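Local coordinates for protein serine-tRNA ligase (Naegleria fowleri, PDB 6BLJ) that probably charges tRNA(Ser) with serine in the cytosol, activating the amino acid with ATP through a seryl-adenylate, as other class II seryl-tRNA synthetases do, at residues D193-L198 / G219-M224; G199-E204 / L325-V330. All coordinates share one frame; numbering follows the deposited sequence.

Contact 1: D193-L198 / G219-M224; sequences DIMRKL and GDLVRM
A small, buried, wholly apolar contact joins the C-terminal end of helix 191-197 to the first turn of helix 220-238, with Leu221 fitted against Met195 and Leu198. Each partner is met by a different methyl of Leu221. Leu221 CD1 lies 3.7 Å from Met195 CG, alongside the root of the methionine chain, and SD of Met195 is still 4.1 Å from that same methyl. The other branch, Leu221 CD2, meets Leu198 CD1 at 4.1 Å, the two leucine side chains crossing at about a right angle. Met195 sets off with CG anti to its carbonyl carbon (chi1 -67°) and runs extended from there, which lays the chain past Leu221; the same side chain also touches Leu452 of helix 448-458. Helix 220-238 probably corresponds to the long helix of motif 1, which forms the dimer interface in class II synthetases; consistent with this, Val222 packs on Pro243 of a second subunit. Ile481 and Val465 cover Leu198 from the strands near the C-terminus. Gly219, the N-cap residue of helix 220-238, has a positive phi, a backbone region that favours glycine. Within this first turn Arg223 NH2 forms a salt bridge to Asp220 OD1 at 3.1 Å. The acceptor lies in the guanidinium plane, whereas NH2 of Arg223 approaches from above the carboxylate plane of Asp220; Thr478 and the Met475 carbonyl also hold Arg223.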
# COMPACT_ATOMS: atom_id res chain seq x y z
N ASP A 193 10.01 3.87 -31.08
CA ASP A 193 9.71 4.27 -32.46
C ASP A 193 9.90 3.11 -33.42
O ASP A 193 9.08 2.91 -34.33
CB ASP A 193 10.59 5.45 -32.87
CG ASP A 193 10.34 6.68 -32.03
OD1 ASP A 193 9.15 7.05 -31.90
OD2 ASP A 193 11.29 7.25 -31.47
N ILE A 194 10.96 2.33 -33.23
CA ILE A 194 11.19 1.15 -34.06
C ILE A 194 10.02 0.18 -33.96
O ILE A 194 9.49 -0.28 -34.98
CB ILE A 194 12.51 0.47 -33.65
CG1 ILE A 194 13.70 1.40 -33.93
CG2 ILE A 194 12.66 -0.84 -34.38
CD1 ILE A 194 15.02 0.93 -33.33
N MET A 195 9.61 -0.15 -32.73
CA MET A 195 8.55 -1.14 -32.56
C MET A 195 7.22 -0.65 -33.14
O MET A 195 6.47 -1.43 -33.73
CB MET A 195 8.38 -1.49 -31.07
CG MET A 195 9.58 -2.22 -30.50
SD MET A 195 9.30 -2.75 -28.79
CE MET A 195 10.81 -3.68 -28.52
N ARG A 196 6.93 0.64 -32.99
CA ARG A 196 5.72 1.19 -33.60
C ARG A 196 5.82 1.19 -35.13
O ARG A 196 4.82 0.93 -35.82
CB ARG A 196 5.45 2.61 -33.09
CG ARG A 196 4.87 2.66 -31.66
CD ARG A 196 4.64 4.11 -31.20
NE ARG A 196 4.01 4.15 -29.88
CZ ARG A 196 4.05 5.22 -29.09
NH1 ARG A 196 4.69 6.31 -29.49
NH2 ARG A 196 3.46 5.20 -27.91
N LYS A 197 7.00 1.50 -35.67
CA LYS A 197 7.17 1.47 -37.12
C LYS A 197 7.05 0.06 -37.67
O LYS A 197 6.71 -0.12 -38.85
CB LYS A 197 8.50 2.11 -37.51
CG LYS A 197 8.50 3.64 -37.50
CD LYS A 197 9.91 4.22 -37.62
CE LYS A 197 10.53 3.94 -38.99
NZ LYS A 197 9.72 4.55 -40.08
N LEU A 198 7.37 -0.95 -36.87
CA LEU A 198 7.12 -2.34 -37.25
C LEU A 198 5.65 -2.72 -37.16
O LEU A 198 5.29 -3.80 -37.63
CB LEU A 198 7.94 -3.30 -36.39
CG LEU A 198 9.47 -3.24 -36.50
CD1 LEU A 198 10.13 -4.02 -35.36
CD2 LEU A 198 9.94 -3.74 -37.86
N GLY A 219 2.52 -9.50 -33.70
CA GLY A 219 3.24 -9.94 -34.89
C GLY A 219 4.61 -10.53 -34.60
O GLY A 219 4.79 -11.31 -33.67
N ASP A 220 5.59 -10.16 -35.44
CA ASP A 220 6.89 -10.82 -35.35
C ASP A 220 7.58 -10.55 -34.00
O ASP A 220 8.35 -11.40 -33.52
CB ASP A 220 7.78 -10.36 -36.51
CG ASP A 220 7.30 -10.88 -37.87
OD1 ASP A 220 6.54 -11.87 -37.93
OD2 ASP A 220 7.69 -10.29 -38.89
N LEU A 221 7.29 -9.41 -33.36
CA LEU A 221 7.88 -9.14 -32.05
C LEU A 221 7.42 -10.16 -31.01
O LEU A 221 8.20 -10.56 -30.14
CB LEU A 221 7.51 -7.73 -31.60
CG LEU A 221 8.23 -6.58 -32.32
CD1 LEU A 221 7.81 -5.24 -31.69
CD2 LEU A 221 9.75 -6.76 -32.29
N VAL A 222 6.16 -10.59 -31.09
CA VAL A 222 5.69 -11.69 -30.24
C VAL A 222 6.50 -12.96 -30.53
O VAL A 222 6.94 -13.66 -29.60
CB VAL A 222 4.19 -11.94 -30.46
CG1 VAL A 222 3.71 -13.16 -29.66
CG2 VAL A 222 3.36 -10.69 -30.10
N ARG A 223 6.67 -13.29 -31.81
CA ARG A 223 7.43 -14.50 -32.13
C ARG A 223 8.87 -14.39 -31.66
O ARG A 223 9.46 -15.37 -31.21
CB ARG A 223 7.36 -14.80 -33.64
CG ARG A 223 5.95 -15.11 -34.14
CD ARG A 223 5.96 -15.76 -35.51
NE ARG A 223 6.62 -14.93 -36.51
CZ ARG A 223 7.72 -15.27 -37.18
NH1 ARG A 223 8.30 -16.46 -36.99
NH2 ARG A 223 8.24 -14.43 -38.07
N MET A 224 9.45 -13.19 -31.72
CA MET A 224 10.80 -13.01 -31.19
C MET A 224 10.82 -13.10 -29.66
O MET A 224 11.82 -13.53 -29.07
CB MET A 224 11.40 -11.68 -31.65
CG MET A 224 12.89 -11.58 -31.35
SD MET A 224 13.69 -10.10 -31.99
CE MET A 224 13.78 -10.48 -33.73

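Contact 2: G199-E204 / L325-V330; sequences GGLATE and LGIFRV. With AMP (adenosine monophosphate), chain D.
A backbone CH2 is part of the apolar surface here: CA of Gly326 lies 4.3 Å from Leu201 CD2, while the other methyl of the same leucine, CD1, reaches Ile327 CG2 at 3.7 Å. Segment 325-330 belongs to the loop between antiparallel strands 304-313 and 332-342, which corresponds to the motif 2 loop of class II aminoacyl-tRNA synthetases, and its far end holds the adenine of AMP. The positive-phi backbone of Gly326 sits where a CB would be jammed against the carbonyl oxygen of Leu325. On the other segment, Gly199 ends helix 191-197 in a Schellman motif, and the chain then enters short strand 201-202, which pairs with strand 216-218. Leu201 has CG anti to the backbone N (chi1 177°), an orientation that carries its isobutyl group to the loop, where it and Ile327 run antiparallel, side by side, methyl to methyl. Met195 touches both of these side chains, and Cys453 of helix 448-458 packs on Ile327. From Ile327 on, backbone carbonyls are engaged: Ile327 O accepts from Ser449 OG and Phe328 O from Arg450 NE. Arg329 forms salt bridges to Asp323 and Glu316. AMP is also hydrogen-bonded to Ser409 and Arg314, while Val330 pairs its main chain with the adenine edge. AMP N6 donates a bent bond (134°) to Val330 O at 2.8 Å. The bond from Val330 N to AMP N1, 3.0 Å long, is nearly straight (171°).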
# COMPACT_ATOMS: atom_id res chain seq x y z
N GLY A 199 4.81 -1.88 -36.57
CA GLY A 199 3.44 -2.28 -36.29
C GLY A 199 3.34 -3.31 -35.18
O GLY A 199 2.38 -4.07 -35.14
N GLY A 200 4.31 -3.34 -34.27
CA GLY A 200 4.35 -4.42 -33.30
C GLY A 200 4.03 -4.04 -31.87
O GLY A 200 4.13 -4.89 -30.98
N LEU A 201 3.66 -2.79 -31.62
CA LEU A 201 3.50 -2.32 -30.25
C LEU A 201 2.31 -1.38 -30.17
O LEU A 201 2.27 -0.38 -30.89
CB LEU A 201 4.76 -1.62 -29.75
CG LEU A 201 4.71 -1.01 -28.34
CD1 LEU A 201 4.47 -2.11 -27.32
CD2 LEU A 201 6.00 -0.23 -28.01
N ALA A 202 1.39 -1.68 -29.26
CA ALA A 202 0.19 -0.87 -29.04
C ALA A 202 0.15 -0.43 -27.58
O ALA A 202 -0.48 -1.08 -26.74
CB ALA A 202 -1.06 -1.65 -29.42
N THR A 203 0.79 0.70 -27.26
CA THR A 203 0.72 1.24 -25.91
C THR A 203 -0.60 1.95 -25.63
O THR A 203 -1.00 2.05 -24.47
CB THR A 203 1.86 2.23 -25.66
OG1 THR A 203 1.69 3.35 -26.53
CG2 THR A 203 3.24 1.55 -25.94
N GLU A 204 -1.27 2.43 -26.68
CA GLU A 204 -2.54 3.14 -26.53
C GLU A 204 -3.65 2.19 -26.04
O GLU A 204 -4.23 2.40 -24.97
CB GLU A 204 -2.93 3.80 -27.85
CG GLU A 204 -2.01 4.95 -28.31
CD GLU A 204 -0.72 4.51 -29.03
OE1 GLU A 204 -0.53 3.30 -29.32
OE2 GLU A 204 0.11 5.41 -29.30
N LEU A 325 8.56 5.44 -21.85
CA LEU A 325 8.31 5.18 -23.26
C LEU A 325 8.59 3.72 -23.60
O LEU A 325 9.73 3.26 -23.45
CB LEU A 325 9.17 6.08 -24.14
CG LEU A 325 9.12 7.59 -23.92
CD1 LEU A 325 9.96 8.30 -24.99
CD2 LEU A 325 7.69 8.14 -23.88
N GLY A 326 7.57 3.00 -24.06
CA GLY A 326 7.79 1.66 -24.59
C GLY A 326 7.80 0.58 -23.52
O GLY A 326 7.19 0.71 -22.46
N ILE A 327 8.53 -0.49 -23.78
CA ILE A 327 8.46 -1.67 -22.92
C ILE A 327 9.80 -1.93 -22.20
O ILE A 327 10.07 -3.06 -21.78
CB ILE A 327 7.97 -2.89 -23.71
CG1 ILE A 327 8.99 -3.35 -24.77
CG2 ILE A 327 6.63 -2.54 -24.39
CD1 ILE A 327 8.48 -4.59 -25.56
N PHE A 328 10.62 -0.89 -22.05
CA PHE A 328 11.87 -1.00 -21.29
C PHE A 328 11.60 -1.18 -19.79
O PHE A 328 12.27 -1.99 -19.13
CB PHE A 328 12.71 0.26 -21.54
CG PHE A 328 13.99 0.31 -20.77
CD1 PHE A 328 14.02 0.80 -19.47
CD2 PHE A 328 15.19 -0.07 -21.36
CE1 PHE A 328 15.21 0.88 -18.76
CE2 PHE A 328 16.40 0.02 -20.66
CZ PHE A 328 16.41 0.49 -19.36
N ARG A 329 10.67 -0.42 -19.24
CA ARG A 329 10.27 -0.55 -17.84
C ARG A 329 8.75 -0.67 -17.81
O ARG A 329 8.04 0.31 -18.07
CB ARG A 329 10.73 0.66 -17.02
CG ARG A 329 10.34 0.57 -15.55
CD ARG A 329 10.70 1.85 -14.79
NE ARG A 329 12.13 2.14 -14.87
CZ ARG A 329 13.05 1.59 -14.09
NH1 ARG A 329 12.70 0.73 -13.14
NH2 ARG A 329 14.33 1.92 -14.25
N VAL A 330 8.27 -1.86 -17.46
CA VAL A 330 6.85 -2.18 -17.48
C VAL A 330 6.48 -2.84 -16.16
O VAL A 330 7.33 -3.10 -15.31
CB VAL A 330 6.49 -3.08 -18.68
CG1 VAL A 330 6.58 -2.29 -19.99
CG2 VAL A 330 7.44 -4.30 -18.73
P AMP D . 16.23 -6.89 -10.78
O1P AMP D . 15.69 -5.55 -10.30
O2P AMP D . 15.61 -8.14 -10.29
O3P AMP D . 17.74 -6.89 -10.60
O5' AMP D . 16.00 -6.89 -12.36
C5' AMP D . 16.52 -7.92 -13.19
C4' AMP D . 16.36 -7.57 -14.65
O4' AMP D . 14.96 -7.61 -15.01
C3' AMP D . 16.81 -6.17 -15.03
O3' AMP D . 18.20 -6.08 -15.25
C2' AMP D . 15.98 -5.87 -16.26
O2' AMP D . 16.55 -6.50 -17.40
C1' AMP D . 14.67 -6.58 -15.93
N9 AMP D . 13.66 -5.68 -15.33
C8 AMP D . 13.62 -5.25 -14.02
N7 AMP D . 12.61 -4.45 -13.75
C5 AMP D . 11.93 -4.36 -14.95
C6 AMP D . 10.76 -3.66 -15.33
N6 AMP D . 10.01 -2.94 -14.48
N1 AMP D . 10.37 -3.75 -16.61
C2 AMP D . 11.08 -4.51 -17.46
N3 AMP D . 12.18 -5.23 -17.21
C4 AMP D . 12.56 -5.10 -15.93

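How the contacts relate
Both contacts are buried, with centres 10 Å apart, and they interleave along the chain: segment 199-204 continues directly from 193-198. Contact 1 packs one helix end against the start of another and borders a subunit interface, whereas contact 2 sets a short strand against an irregular loop that ends at the nucleotide. Met195 of contact 1 also packs on Leu201 and Ile327 of contact 2, and helix 448-458 backs both, through Leu452 and Cys453. Their cross-segment packing is equally apolar; the polar chemistry differs, an intrahelical salt bridge against main-chain recognition of adenine. Met195 O probably accepts from Gly200 N (2.9 Å), and Arg196 NH2 probably bonds to Thr203 OG1 (2.9 Å).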